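Local coordinates for protein Cas13d (uncultured Ruminococcus sp, PDB 6IV9) that binds a CRISPR RNA as a Cas13d effector whose two HEPN domains are thought to direct crRNA maturation and target RNA cleavage, at residues F621-V626 and A720-I724; L752-F756 and K769-Y775; T589-D595 and A641-R645. The protein carries 2 engineered substitutions. Numbering follows the deposited sequence.

Two of the three contacts are neighbours. The centres of contacts 1 and 3 lie about 15 Å apart, their segments alternate along the chain, and they meet where Leu591 CD2 packs against Ile622 CD1 at 4.0 Å and Val626 CG2 at 4.1 Å. Contact 2 is remote, its centre about 48 Å from that of contact 1 and 41 Å from that of contact 3, yet it shares helix 713-760 with contact 1, so one long helix joins the two regions. The bound crRNA comes within about 4 Å of contact 1 and 5 Å of contact 2 at the nearest atoms, but only within about 14 Å of contact 3.

Contact 1: F621-V626 and A720-I724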
ATOM      1  N   PHE A 621       3.453 -22.032 -22.234  1.00 28.76           N
ATOM      2  CA  PHE A 621       2.268 -22.164 -21.359  1.00 27.54           C
ATOM      3  C   PHE A 621       2.652 -21.828 -19.916  1.00 25.42           C
ATOM      4  O   PHE A 621       1.940 -21.098 -19.296  1.00 28.83           O
ATOM      5  CB  PHE A 621       1.687 -23.572 -21.455  1.00 30.39           C
ATOM      6  CG  PHE A 621       0.495 -23.810 -20.569  1.00 29.08           C
ATOM      7  CD1 PHE A 621      -0.769 -23.428 -20.967  1.00 31.48           C
ATOM      8  CD2 PHE A 621       0.637 -24.398 -19.330  1.00 28.93           C
ATOM      9  CE1 PHE A 621      -1.866 -23.632 -20.153  1.00 31.57           C
ATOM     10  CE2 PHE A 621      -0.461 -24.601 -18.519  1.00 30.49           C
ATOM     11  CZ  PHE A 621      -1.707 -24.224 -18.934  1.00 30.35           C
ATOM     12  N   ILE A 622       3.761 -22.366 -19.433  1.00 24.82           N
ATOM     13  CA  ILE A 622       4.240 -22.101 -18.049  1.00 27.15           C
ATOM     14  C   ILE A 622       4.590 -20.617 -17.899  1.00 25.99           C
ATOM     15  O   ILE A 622       4.290 -20.042 -16.879  1.00 26.00           O
ATOM     16  CB  ILE A 622       5.431 -23.012 -17.707  1.00 29.43           C
ATOM     17  CG1 ILE A 622       5.027 -24.484 -17.714  1.00 32.59           C
ATOM     18  CG2 ILE A 622       6.058 -22.634 -16.385  1.00 28.17           C
ATOM     19  CD1 ILE A 622       4.188 -24.867 -16.540  1.00 36.17           C
ATOM     20  N   THR A 623       5.242 -20.047 -18.899  1.00 27.54           N
ATOM     21  CA  THR A 623       5.604 -18.622 -18.818  1.00 28.02           C
ATOM     22  C   THR A 623       4.349 -17.751 -18.746  1.00 27.15           C
ATOM     23  O   THR A 623       4.276 -16.923 -17.870  1.00 26.95           O
ATOM     24  CB  THR A 623       6.396 -18.218 -20.068  1.00 27.65           C
ATOM     25  OG1 THR A 623       7.611 -18.955 -20.096  1.00 28.79           O
ATOM     26  CG2 THR A 623       6.676 -16.738 -20.118  1.00 34.63           C
ATOM     27  N   ASN A 624       3.397 -17.961 -19.645  1.00 24.70           N
ATOM     28  CA  ASN A 624       2.168 -17.136 -19.682  1.00 26.30           C
ATOM     29  C   ASN A 624       1.303 -17.307 -18.437  1.00 27.45           C
ATOM     30  O   ASN A 624       0.761 -16.332 -17.992  1.00 29.05           O
ATOM     31  CB  ASN A 624       1.271 -17.499 -20.856  1.00 29.57           C
ATOM     32  CG  ASN A 624       1.884 -17.161 -22.189  1.00 37.19           C
ATOM     33  OD1 ASN A 624       2.995 -16.674 -22.244  1.00 38.22           O
ATOM     34  ND2 ASN A 624       1.158 -17.422 -23.252  1.00 36.88           N
ATOM     35  N   ASN A 625       1.159 -18.531 -17.942  1.00 28.81           N
ATOM     36  CA  ASN A 625       0.209 -18.793 -16.837  1.00 27.59           C
ATOM     37  C   ASN A 625       0.841 -18.797 -15.451  1.00 29.70           C
ATOM     38  O   ASN A 625       0.096 -18.712 -14.503  1.00 27.84           O
ATOM     39  CB  ASN A 625      -0.542 -20.086 -17.102  1.00 27.99           C
ATOM     40  CG  ASN A 625      -1.390 -19.926 -18.332  1.00 31.07           C
ATOM     41  OD1 ASN A 625      -2.424 -19.291 -18.278  1.00 35.78           O
ATOM     42  ND2 ASN A 625      -0.906 -20.418 -19.449  1.00 29.50           N
ATOM     43  N   VAL A 626       2.146 -18.961 -15.348  1.00 25.25           N
ATOM     44  CA  VAL A 626       2.722 -19.003 -13.984  1.00 25.45           C
ATOM     45  C   VAL A 626       3.730 -17.872 -13.792  1.00 27.38           C
ATOM     46  O   VAL A 626       3.491 -17.019 -12.974  1.00 24.80           O
ATOM     47  CB  VAL A 626       3.335 -20.377 -13.679  1.00 25.35           C
ATOM     48  CG1 VAL A 626       3.834 -20.466 -12.258  1.00 25.80           C
ATOM     49  CG2 VAL A 626       2.349 -21.491 -13.965  1.00 26.12           C
ATOM     50  N   ALA A 720      -7.026 -26.024 -17.793  1.00 28.38           N
ATOM     51  CA  ALA A 720      -5.694 -25.993 -17.160  1.00 28.80           C
ATOM     52  C   ALA A 720      -5.393 -24.567 -16.695  1.00 24.36           C
ATOM     53  O   ALA A 720      -4.903 -24.394 -15.622  1.00 25.33           O
ATOM     54  CB  ALA A 720      -4.663 -26.464 -18.142  1.00 28.08           C
ATOM     55  N   LYS A 721      -5.715 -23.583 -17.518  1.00 25.14           N
ATOM     56  CA  LYS A 721      -5.463 -22.174 -17.138  1.00 28.75           C
ATOM     57  C   LYS A 721      -6.298 -21.798 -15.913  1.00 27.07           C
ATOM     58  O   LYS A 721      -5.790 -21.121 -15.055  1.00 22.90           O
ATOM     59  CB  LYS A 721      -5.785 -21.261 -18.313  1.00 29.18           C
ATOM     60  CG  LYS A 721      -4.813 -21.383 -19.467  1.00 31.77           C
ATOM     61  CD  LYS A 721      -5.322 -20.769 -20.717  1.00 35.72           C
ATOM     62  CE  LYS A 721      -5.566 -19.291 -20.585  1.00 43.07           C
ATOM     63  NZ  LYS A 721      -6.500 -18.808 -21.624  1.00 53.81           N
ATOM     64  N   ALA A 722      -7.552 -22.228 -15.893  1.00 25.81           N
ATOM     65  CA  ALA A 722      -8.475 -21.926 -14.783  1.00 27.87           C
ATOM     66  C   ALA A 722      -7.969 -22.575 -13.493  1.00 25.82           C
ATOM     67  O   ALA A 722      -7.984 -21.931 -12.478  1.00 25.12           O
ATOM     68  CB  ALA A 722      -9.857 -22.400 -15.138  1.00 26.85           C
ATOM     69  N   VAL A 723      -7.528 -23.823 -13.570  1.00 26.08           N
ATOM     70  CA  VAL A 723      -7.034 -24.524 -12.354  1.00 24.02           C
ATOM     71  C   VAL A 723      -5.794 -23.810 -11.820  1.00 25.20           C
ATOM     72  O   VAL A 723      -5.731 -23.571 -10.640  1.00 22.72           O
ATOM     73  CB  VAL A 723      -6.728 -25.997 -12.663  1.00 27.11           C
ATOM     74  CG1 VAL A 723      -5.964 -26.686 -11.555  1.00 26.31           C
ATOM     75  CG2 VAL A 723      -7.985 -26.764 -13.022  1.00 28.84           C
ATOM     76  N   ILE A 724      -4.854 -23.490 -12.697  1.00 24.23           N
ATOM     77  CA  ILE A 724      -3.615 -22.802 -12.239  1.00 23.51           C
ATOM     78  C   ILE A 724      -3.991 -21.435 -11.662  1.00 21.40           C
ATOM     79  O   ILE A 724      -3.443 -21.054 -10.661  1.00 23.31           O
ATOM     80  CB  ILE A 724      -2.612 -22.686 -13.396  1.00 23.34           C
ATOM     81  CG1 ILE A 724      -2.042 -24.052 -13.770  1.00 28.58           C
ATOM     82  CG2 ILE A 724      -1.525 -21.687 -13.069  1.00 26.19           C
ATOM     83  CD1 ILE A 724      -1.132 -24.036 -14.955  1.00 30.41           C
TER
HETATM   84  O   HOH W   1      -3.964 -19.246 -15.641  1.00 36.55           O
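This is a helix-helix contact in the all-helical part of Cas13d, where helix 617-627 leans on the early turns of the long helix 713-760. The two short segments run in roughly the same direction, with an angle of 46° between them (signed crossing angle -46°) and axes 10.5 Å apart. The backbones are nearest at Asn625 and Lys721, whose CA atoms are 6.6 Å apart.

Apolar side chains fill the gap. Phe621, with chi1 t, extends its ring toward the second helix: CZ lies 3.8 Å from Ala720 CB, CE1 3.8 Å from Lys721 CG, and CE2 3.7 Å from Ile724 CD1. Ala720 is small enough to let the ring come close to the backbone. One turn on, Ile724 CG2 meets Val626 CG2 at 4.0 Å and the backbone O of Asn625 at 3.7 Å.

No direct hydrogen bond crosses the interface. Instead, Asn625 ND2 donates to Phe621 O of its own helix (2.9 Å), while a water donates both to Asn625 OD1 (3.1 Å) and to Lys721 O (2.7 Å), a bridge particular to this site. The aliphatic part of Lys721 lies beside this amide, with CG 3.4 Å from Asn625 OD1, and its NZ turns back to a salt bridge with Glu718.

Asn624 packs on a phosphate of the bound crRNA, and Ile622 and Val626 rest on helix 581-591. The apolar packing of Phe621, Val626 and Ile724 between helices crossing at -46° is of the kind usual in helical bundles.

Contact 2: L752-F756 and K769-Y775; sequences LERDF and KNLKNDY
Leu771 is the centre of the contact, projecting from the loop 769-775 between Leu752, Glu753 and Phe756 of helix 752-756. Its rotamer is t,p; CB sits over the face of the Phe756 ring (chi1 t), 4.0 Å from the centroid and 12° off the normal, a CH-pi contact. Leu771 CD2 lies 4.2 Å from Leu752 CG and 3.9 Å from Glu753 CA. The CA atoms of Phe756 and Leu771 are 7.3 Å apart, those of Leu752 and Tyr775 8.4 Å. Leu752 (t,p) places CD2 3.7 Å from CD1 at the edge of the Tyr775 ring (chi1 m).

The loop is extended at Lys769 and Asn770, then makes a short 3-10 turn that begins at Leu771. With Asp774 capping a backbone N just beyond, it leads into helix 777-788: a helix-to-helix connection whose loop packs on the helix it leaves, 713-760. Ile777 of helix 777-788 also packs on Phe756 and Leu771.

At the margin, Phe756 CZ approaches Lys769 O edge-on at 3.6 Å. Lys772 NZ (chi1 m) forms a salt bridge with Glu753 OE2 (chi1 m, chi2 t) at 3.2 Å, its hydrogen bond weak, while Glu753 OE1 accepts a hydrogen bond from His293 N.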
ATOM      1  N   LEU A 752       6.904   2.405  18.546  1.00 23.49           N
ATOM      2  CA  LEU A 752       7.517   2.220  19.881  1.00 22.70           C
ATOM      3  C   LEU A 752       8.934   2.794  19.867  1.00 24.59           C
ATOM      4  O   LEU A 752       9.260   3.517  20.764  1.00 25.62           O
ATOM      5  CB  LEU A 752       7.550   0.727  20.201  1.00 24.13           C
ATOM      6  CG  LEU A 752       8.356   0.337  21.434  1.00 26.22           C
ATOM      7  CD1 LEU A 752       7.827   1.014  22.675  1.00 28.97           C
ATOM      8  CD2 LEU A 752       8.375  -1.164  21.623  1.00 27.19           C
ATOM      9  N   GLU A 753       9.730   2.480  18.852  1.00 23.65           N
ATOM     10  CA  GLU A 753      11.100   3.035  18.803  1.00 27.10           C
ATOM     11  C   GLU A 753      11.034   4.568  18.699  1.00 30.57           C
ATOM     12  O   GLU A 753      11.757   5.242  19.394  1.00 24.55           O
ATOM     13  CB  GLU A 753      11.843   2.487  17.588  1.00 27.71           C
ATOM     14  CG  GLU A 753      12.058   0.995  17.606  1.00 29.07           C
ATOM     15  CD  GLU A 753      12.980   0.520  16.496  1.00 34.61           C
ATOM     16  OE1 GLU A 753      13.328   1.319  15.652  1.00 35.29           O
ATOM     17  OE2 GLU A 753      13.333  -0.634  16.487  1.00 35.54           O
ATOM     18  N   ARG A 754      10.166   5.078  17.842  1.00 26.32           N
ATOM     19  CA  ARG A 754      10.024   6.539  17.657  1.00 27.63           C
ATOM     20  C   ARG A 754       9.550   7.200  18.957  1.00 24.71           C
ATOM     21  O   ARG A 754      10.128   8.179  19.357  1.00 26.01           O
ATOM     22  CB  ARG A 754       8.976   6.750  16.565  1.00 25.29           C
ATOM     23  CG  ARG A 754       8.504   8.184  16.387  1.00 26.43           C
ATOM     24  CD  ARG A 754       7.184   8.265  15.654  1.00 27.26           C
ATOM     25  NE  ARG A 754       6.066   7.996  16.518  1.00 26.12           N
ATOM     26  CZ  ARG A 754       4.838   7.781  16.112  1.00 28.61           C
ATOM     27  NH1 ARG A 754       4.566   7.816  14.830  1.00 28.40           N
ATOM     28  NH2 ARG A 754       3.881   7.543  16.980  1.00 28.13           N
ATOM     29  N   ASP A 755       8.516   6.649  19.570  1.00 24.84           N
ATOM     30  CA  ASP A 755       7.910   7.186  20.815  1.00 26.08           C
ATOM     31  C   ASP A 755       8.916   7.110  21.967  1.00 26.72           C
ATOM     32  O   ASP A 755       9.006   8.049  22.716  1.00 25.73           O
ATOM     33  CB  ASP A 755       6.552   6.541  21.086  1.00 23.41           C
ATOM     34  CG  ASP A 755       5.510   6.829  20.016  1.00 27.58           C
ATOM     35  OD1 ASP A 755       5.664   7.801  19.310  1.00 29.15           O
ATOM     36  OD2 ASP A 755       4.567   6.082  19.918  1.00 28.39           O
ATOM     37  N   PHE A 756       9.672   6.024  22.049  1.00 26.36           N
ATOM     38  CA  PHE A 756      10.674   5.891  23.131  1.00 31.00           C
ATOM     39  C   PHE A 756      11.696   7.016  22.985  1.00 26.89           C
ATOM     40  O   PHE A 756      12.024   7.640  23.958  1.00 31.15           O
ATOM     41  CB  PHE A 756      11.368   4.531  23.086  1.00 31.50           C
ATOM     42  CG  PHE A 756      12.499   4.399  24.070  1.00 26.94           C
ATOM     43  CD1 PHE A 756      12.258   4.052  25.383  1.00 30.58           C
ATOM     44  CD2 PHE A 756      13.798   4.652  23.691  1.00 33.24           C
ATOM     45  CE1 PHE A 756      13.300   3.928  26.285  1.00 33.35           C
ATOM     46  CE2 PHE A 756      14.838   4.539  24.596  1.00 29.89           C
ATOM     47  CZ  PHE A 756      14.584   4.176  25.890  1.00 32.24           C
ATOM     48  N   LYS A 769      18.118   4.372  30.021  1.00 50.74           N
ATOM     49  CA  LYS A 769      17.548   3.145  29.411  1.00 45.20           C
ATOM     50  C   LYS A 769      17.871   2.969  27.925  1.00 42.19           C
ATOM     51  O   LYS A 769      17.888   3.940  27.211  1.00 42.60           O
ATOM     52  CB  LYS A 769      16.039   3.127  29.645  1.00 46.85           C
ATOM     53  CG  LYS A 769      15.609   3.356  31.079  1.00 49.44           C
ATOM     54  CD  LYS A 769      16.186   2.335  32.012  1.00 51.79           C
ATOM     55  CE  LYS A 769      15.630   2.426  33.410  1.00 52.95           C
ATOM     56  NZ  LYS A 769      15.630   1.105  34.064  1.00 59.02           N
ATOM     57  N   ASN A 770      18.085   1.720  27.521  1.00 41.38           N
ATOM     58  CA  ASN A 770      18.282   1.292  26.113  1.00 44.73           C
ATOM     59  C   ASN A 770      17.046   0.444  25.791  1.00 42.56           C
ATOM     60  O   ASN A 770      16.823  -0.531  26.479  1.00 38.64           O
ATOM     61  CB  ASN A 770      19.600   0.541  25.919  1.00 50.49           C
ATOM     62  CG  ASN A 770      19.748  -0.140  24.574  1.00 62.79           C
ATOM     63  OD1 ASN A 770      19.485  -1.325  24.439  1.00 64.57           O
ATOM     64  ND2 ASN A 770      20.203   0.585  23.570  1.00 73.71           N
ATOM     65  N   LEU A 771      16.292   0.801  24.760  1.00 35.95           N
ATOM     66  CA  LEU A 771      15.000   0.119  24.506  1.00 31.52           C
ATOM     67  C   LEU A 771      15.171  -1.380  24.257  1.00 31.64           C
ATOM     68  O   LEU A 771      14.439  -2.143  24.838  1.00 30.46           O
ATOM     69  CB  LEU A 771      14.338   0.779  23.301  1.00 33.83           C
ATOM     70  CG  LEU A 771      13.030   0.141  22.863  1.00 31.88           C
ATOM     71  CD1 LEU A 771      11.987   0.257  23.948  1.00 31.27           C
ATOM     72  CD2 LEU A 771      12.543   0.779  21.587  1.00 33.46           C
ATOM     73  N   LYS A 772      16.171  -1.760  23.477  1.00 32.78           N
ATOM     74  CA  LYS A 772      16.380  -3.179  23.095  1.00 39.44           C
ATOM     75  C   LYS A 772      16.686  -4.064  24.309  1.00 39.38           C
ATOM     76  O   LYS A 772      16.460  -5.241  24.205  1.00 40.11           O
ATOM     77  CB  LYS A 772      17.359  -3.291  21.930  1.00 46.85           C
ATOM     78  CG  LYS A 772      16.948  -2.502  20.696  1.00 57.96           C
ATOM     79  CD  LYS A 772      17.500  -3.030  19.380  1.00 69.41           C
ATOM     80  CE  LYS A 772      17.014  -2.275  18.159  1.00 64.52           C
ATOM     81  NZ  LYS A 772      15.759  -1.536  18.429  1.00 71.48           N
ATOM     82  N   ASN A 773      17.180  -3.497  25.406  1.00 40.57           N
ATOM     83  CA  ASN A 773      17.452  -4.292  26.632  1.00 42.63           C
ATOM     84  C   ASN A 773      16.127  -4.838  27.163  1.00 39.72           C
ATOM     85  O   ASN A 773      16.131  -5.902  27.730  1.00 37.29           O
ATOM     86  CB  ASN A 773      18.184  -3.480  27.699  1.00 42.89           C
ATOM     87  CG  ASN A 773      19.617  -3.163  27.333  1.00 55.74           C
ATOM     88  OD1 ASN A 773      20.197  -3.798  26.464  1.00 64.83           O
ATOM     89  ND2 ASN A 773      20.203  -2.182  27.989  1.00 59.20           N
ATOM     90  N   ASP A 774      15.076  -4.037  27.081  1.00 32.89           N
ATOM     91  CA  ASP A 774      13.729  -4.454  27.520  1.00 32.51           C
ATOM     92  C   ASP A 774      12.722  -3.592  26.770  1.00 35.04           C
ATOM     93  O   ASP A 774      12.534  -2.462  27.167  1.00 30.90           O
ATOM     94  CB  ASP A 774      13.565  -4.335  29.033  1.00 37.10           C
ATOM     95  CG  ASP A 774      12.290  -4.966  29.556  1.00 40.16           C
ATOM     96  OD1 ASP A 774      11.465  -5.337  28.745  1.00 39.78           O
ATOM     97  OD2 ASP A 774      12.148  -5.070  30.758  1.00 37.75           O
ATOM     98  N   TYR A 775      12.028  -4.177  25.801  1.00 32.36           N
ATOM     99  CA  TYR A 775      11.041  -3.448  24.967  1.00 28.26           C
ATOM    100  C   TYR A 775       9.871  -2.934  25.809  1.00 27.34           C
ATOM    101  O   TYR A 775       9.253  -1.982  25.407  1.00 29.68           O
ATOM    102  CB  TYR A 775      10.593  -4.321  23.801  1.00 28.84           C
ATOM    103  CG  TYR A 775      11.510  -4.282  22.613  1.00 29.18           C
ATOM    104  CD1 TYR A 775      11.423  -3.277  21.677  1.00 34.83           C
ATOM    105  CD2 TYR A 775      12.472  -5.247  22.426  1.00 33.51           C
ATOM    106  CE1 TYR A 775      12.262  -3.241  20.583  1.00 38.41           C
ATOM    107  CE2 TYR A 775      13.322  -5.227  21.339  1.00 33.34           C
ATOM    108  CZ  TYR A 775      13.214  -4.222  20.409  1.00 32.82           C
ATOM    109  OH  TYR A 775      14.041  -4.194  19.341  1.00 33.47           O
TER

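Contact 3: T589-D595 and A641-R645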
ATOM      1  N   THR A 589       8.123 -26.127  -9.407  1.00 26.05           N
ATOM      2  CA  THR A 589       8.106 -26.454  -7.962  1.00 26.08           C
ATOM      3  C   THR A 589       6.794 -26.013  -7.305  1.00 28.16           C
ATOM      4  O   THR A 589       6.267 -26.755  -6.521  1.00 25.68           O
ATOM      5  CB  THR A 589       9.306 -25.816  -7.260  1.00 28.59           C
ATOM      6  OG1 THR A 589      10.494 -26.223  -7.922  1.00 29.86           O
ATOM      7  CG2 THR A 589       9.393 -26.167  -5.797  1.00 28.88           C
ATOM      8  N   ILE A 590       6.294 -24.828  -7.627  1.00 25.09           N
ATOM      9  CA  ILE A 590       5.025 -24.371  -7.002  1.00 25.24           C
ATOM     10  C   ILE A 590       3.872 -25.286  -7.424  1.00 27.79           C
ATOM     11  O   ILE A 590       2.971 -25.446  -6.650  1.00 26.28           O
ATOM     12  CB  ILE A 590       4.759 -22.863  -7.199  1.00 25.63           C
ATOM     13  CG1 ILE A 590       4.036 -22.269  -5.994  1.00 25.24           C
ATOM     14  CG2 ILE A 590       4.040 -22.549  -8.490  1.00 25.22           C
ATOM     15  CD1 ILE A 590       3.999 -20.776  -5.988  1.00 25.03           C
ATOM     16  N   LEU A 591       3.877 -25.739  -8.669  1.00 26.19           N
ATOM     17  CA  LEU A 591       2.829 -26.656  -9.181  1.00 27.88           C
ATOM     18  C   LEU A 591       2.937 -28.013  -8.482  1.00 32.53           C
ATOM     19  O   LEU A 591       1.926 -28.569  -8.124  1.00 29.07           O
ATOM     20  CB  LEU A 591       3.024 -26.796 -10.685  1.00 30.93           C
ATOM     21  CG  LEU A 591       2.124 -25.949 -11.573  1.00 36.57           C
ATOM     22  CD1 LEU A 591       1.366 -24.862 -10.846  1.00 34.19           C
ATOM     23  CD2 LEU A 591       2.843 -25.434 -12.791  1.00 35.64           C
ATOM     24  N   GLY A 592       4.163 -28.483  -8.276  1.00 25.94           N
ATOM     25  CA  GLY A 592       4.447 -29.785  -7.658  1.00 31.94           C
ATOM     26  C   GLY A 592       5.307 -30.629  -8.577  1.00 29.34           C
ATOM     27  O   GLY A 592       4.859 -30.970  -9.643  1.00 31.73           O
ATOM     28  N   ILE A 593       6.516 -30.929  -8.131  1.00 32.30           N
ATOM     29  CA  ILE A 593       7.521 -31.679  -8.928  1.00 33.72           C
ATOM     30  C   ILE A 593       8.387 -32.498  -7.974  1.00 37.38           C
ATOM     31  O   ILE A 593       8.366 -32.237  -6.778  1.00 36.28           O
ATOM     32  CB  ILE A 593       8.363 -30.678  -9.738  1.00 36.99           C
ATOM     33  CG1 ILE A 593       9.012 -31.313 -10.964  1.00 50.15           C
ATOM     34  CG2 ILE A 593       9.393 -30.009  -8.863  1.00 33.29           C
ATOM     35  CD1 ILE A 593       8.162 -31.278 -12.182  1.00 50.81           C
ATOM     36  N   ASP A 594       9.132 -33.439  -8.535  1.00 43.32           N
ATOM     37  CA  ASP A 594      10.047 -34.293  -7.745  1.00 43.72           C
ATOM     38  C   ASP A 594      11.030 -33.351  -7.063  1.00 43.16           C
ATOM     39  O   ASP A 594      11.572 -32.482  -7.727  1.00 47.52           O
ATOM     40  CB  ASP A 594      10.708 -35.319  -8.667  1.00 52.64           C
ATOM     41  CG  ASP A 594      12.016 -35.919  -8.187  1.00 67.70           C
ATOM     42  OD1 ASP A 594      12.284 -35.882  -6.983  1.00 76.46           O
ATOM     43  OD2 ASP A 594      12.754 -36.443  -9.040  1.00 76.90           O
ATOM     44  N   ASP A 595      11.262 -33.572  -5.781  1.00 40.41           N
ATOM     45  CA  ASP A 595      12.136 -32.710  -4.953  1.00 52.25           C
ATOM     46  C   ASP A 595      13.572 -32.708  -5.481  1.00 54.36           C
ATOM     47  O   ASP A 595      14.261 -31.732  -5.237  1.00 54.73           O
ATOM     48  CB  ASP A 595      12.125 -33.165  -3.496  1.00 57.94           C
ATOM     49  CG  ASP A 595      10.909 -32.706  -2.718  1.00 73.97           C
ATOM     50  OD1 ASP A 595      10.217 -31.782  -3.186  1.00 77.82           O
ATOM     51  OD2 ASP A 595      10.664 -33.272  -1.645  1.00 84.51           O
ATOM     52  N   ALA A 641       8.523 -21.579  -3.091  1.00 24.51           N
ATOM     53  CA  ALA A 641       7.644 -22.356  -3.991  1.00 25.09           C
ATOM     54  C   ALA A 641       7.346 -23.737  -3.418  1.00 25.93           C
ATOM     55  O   ALA A 641       6.219 -24.137  -3.414  1.00 24.91           O
ATOM     56  CB  ALA A 641       8.313 -22.499  -5.326  1.00 28.11           C
ATOM     57  N   GLN A 642       8.372 -24.427  -2.974  1.00 27.21           N
ATOM     58  CA  GLN A 642       8.176 -25.782  -2.424  1.00 27.97           C
ATOM     59  C   GLN A 642       7.337 -25.740  -1.144  1.00 27.31           C
ATOM     60  O   GLN A 642       6.489 -26.584  -0.986  1.00 26.04           O
ATOM     61  CB  GLN A 642       9.542 -26.393  -2.194  1.00 32.19           C
ATOM     62  CG  GLN A 642       9.465 -27.869  -1.926  1.00 44.60           C
ATOM     63  CD  GLN A 642      10.385 -28.113  -0.772  1.00 60.60           C
ATOM     64  OE1 GLN A 642       9.966 -28.077   0.378  1.00 80.31           O
ATOM     65  NE2 GLN A 642      11.657 -28.278  -1.077  1.00 57.49           N
ATOM     66  N   LYS A 643       7.608 -24.790  -0.262  1.00 26.40           N
ATOM     67  CA  LYS A 643       6.836 -24.689   0.998  1.00 28.39           C
ATOM     68  C   LYS A 643       5.375 -24.338   0.706  1.00 27.15           C
ATOM     69  O   LYS A 643       4.517 -24.908   1.316  1.00 26.20           O
ATOM     70  CB  LYS A 643       7.539 -23.762   1.984  1.00 31.65           C
ATOM     71  CG  LYS A 643       8.811 -24.353   2.560  1.00 34.86           C
ATOM     72  CD  LYS A 643       9.505 -23.462   3.526  1.00 41.12           C
ATOM     73  CE  LYS A 643      10.959 -23.820   3.696  1.00 46.00           C
ATOM     74  NZ  LYS A 643      11.097 -25.226   4.115  1.00 54.00           N
ATOM     75  N   ILE A 644       5.137 -23.436  -0.232  1.00 25.57           N
ATOM     76  CA  ILE A 644       3.746 -23.040  -0.574  1.00 24.13           C
ATOM     77  C   ILE A 644       2.995 -24.265  -1.102  1.00 23.86           C
ATOM     78  O   ILE A 644       1.867 -24.481  -0.710  1.00 24.64           O
ATOM     79  CB  ILE A 644       3.760 -21.899  -1.603  1.00 27.28           C
ATOM     80  CG1 ILE A 644       4.136 -20.585  -0.928  1.00 27.99           C
ATOM     81  CG2 ILE A 644       2.426 -21.802  -2.315  1.00 29.38           C
ATOM     82  CD1 ILE A 644       3.296 -20.285   0.267  1.00 32.11           C
ATOM     83  N   ARG A 645       3.645 -25.054  -1.944  1.00 24.10           N
ATOM     84  CA  ARG A 645       2.984 -26.255  -2.494  1.00 22.01           C
ATOM     85  C   ARG A 645       2.622 -27.198  -1.347  1.00 24.20           C
ATOM     86  O   ARG A 645       1.602 -27.790  -1.439  1.00 28.52           O
ATOM     87  CB  ARG A 645       3.843 -26.958  -3.539  1.00 25.85           C
ATOM     88  CG  ARG A 645       3.218 -28.232  -4.080  1.00 28.61           C
ATOM     89  CD  ARG A 645       1.892 -28.008  -4.765  1.00 28.76           C
ATOM     90  NE  ARG A 645       1.205 -29.221  -5.156  1.00 31.84           N
ATOM     91  CZ  ARG A 645       0.324 -29.857  -4.411  1.00 35.51           C
ATOM     92  NH1 ARG A 645       0.022 -29.404  -3.216  1.00 33.23           N
ATOM     93  NH2 ARG A 645      -0.259 -30.945  -4.854  1.00 32.56           N
TER
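Arg645 has the most telling side chain here. From the first turns of helix 641-647 it runs in a t,p,t course across the last residues of helix 581-591, its CB 3.8 Å from Thr589 O and its CD 3.4 Å from Ile590 O. This brings NE to Leu591 O at 3.1 Å, a weak hydrogen bond. Its strongest polar partner lies outside: NH2 donates to Ile697 O, and also to Lys695 O. Ile590 O is hydrogen-bonded to Tyr727 OH.

Gly592, just past the helix, is the first residue to leave helical phi/psi, with phi 124°. A CB here would be jammed against the preceding carbonyl O and would lie only 3.2 Å from Arg645 NE.

Nearer the start of helix 641-647 the backbones come close, the CA atoms of Ile590 and Ala641 being 4.5 Å apart. Ile590, with chi1 -146° between wells, has CB 4.0 Å from Ala641 CB and CG1 4.0 Å from CG2 of Ile644, which also reaches helix 713-760. Thr589 takes the m rotamer: OG1 bonds to Arg585 O of its own helix, and CG2 faces Gln642, 3.5 Å from its N and 3.6 Å from its CB.

The C-terminal end of helix 581-591 thus meets the first turn of helix 641-647 within a close-packed alpha-helical bundle.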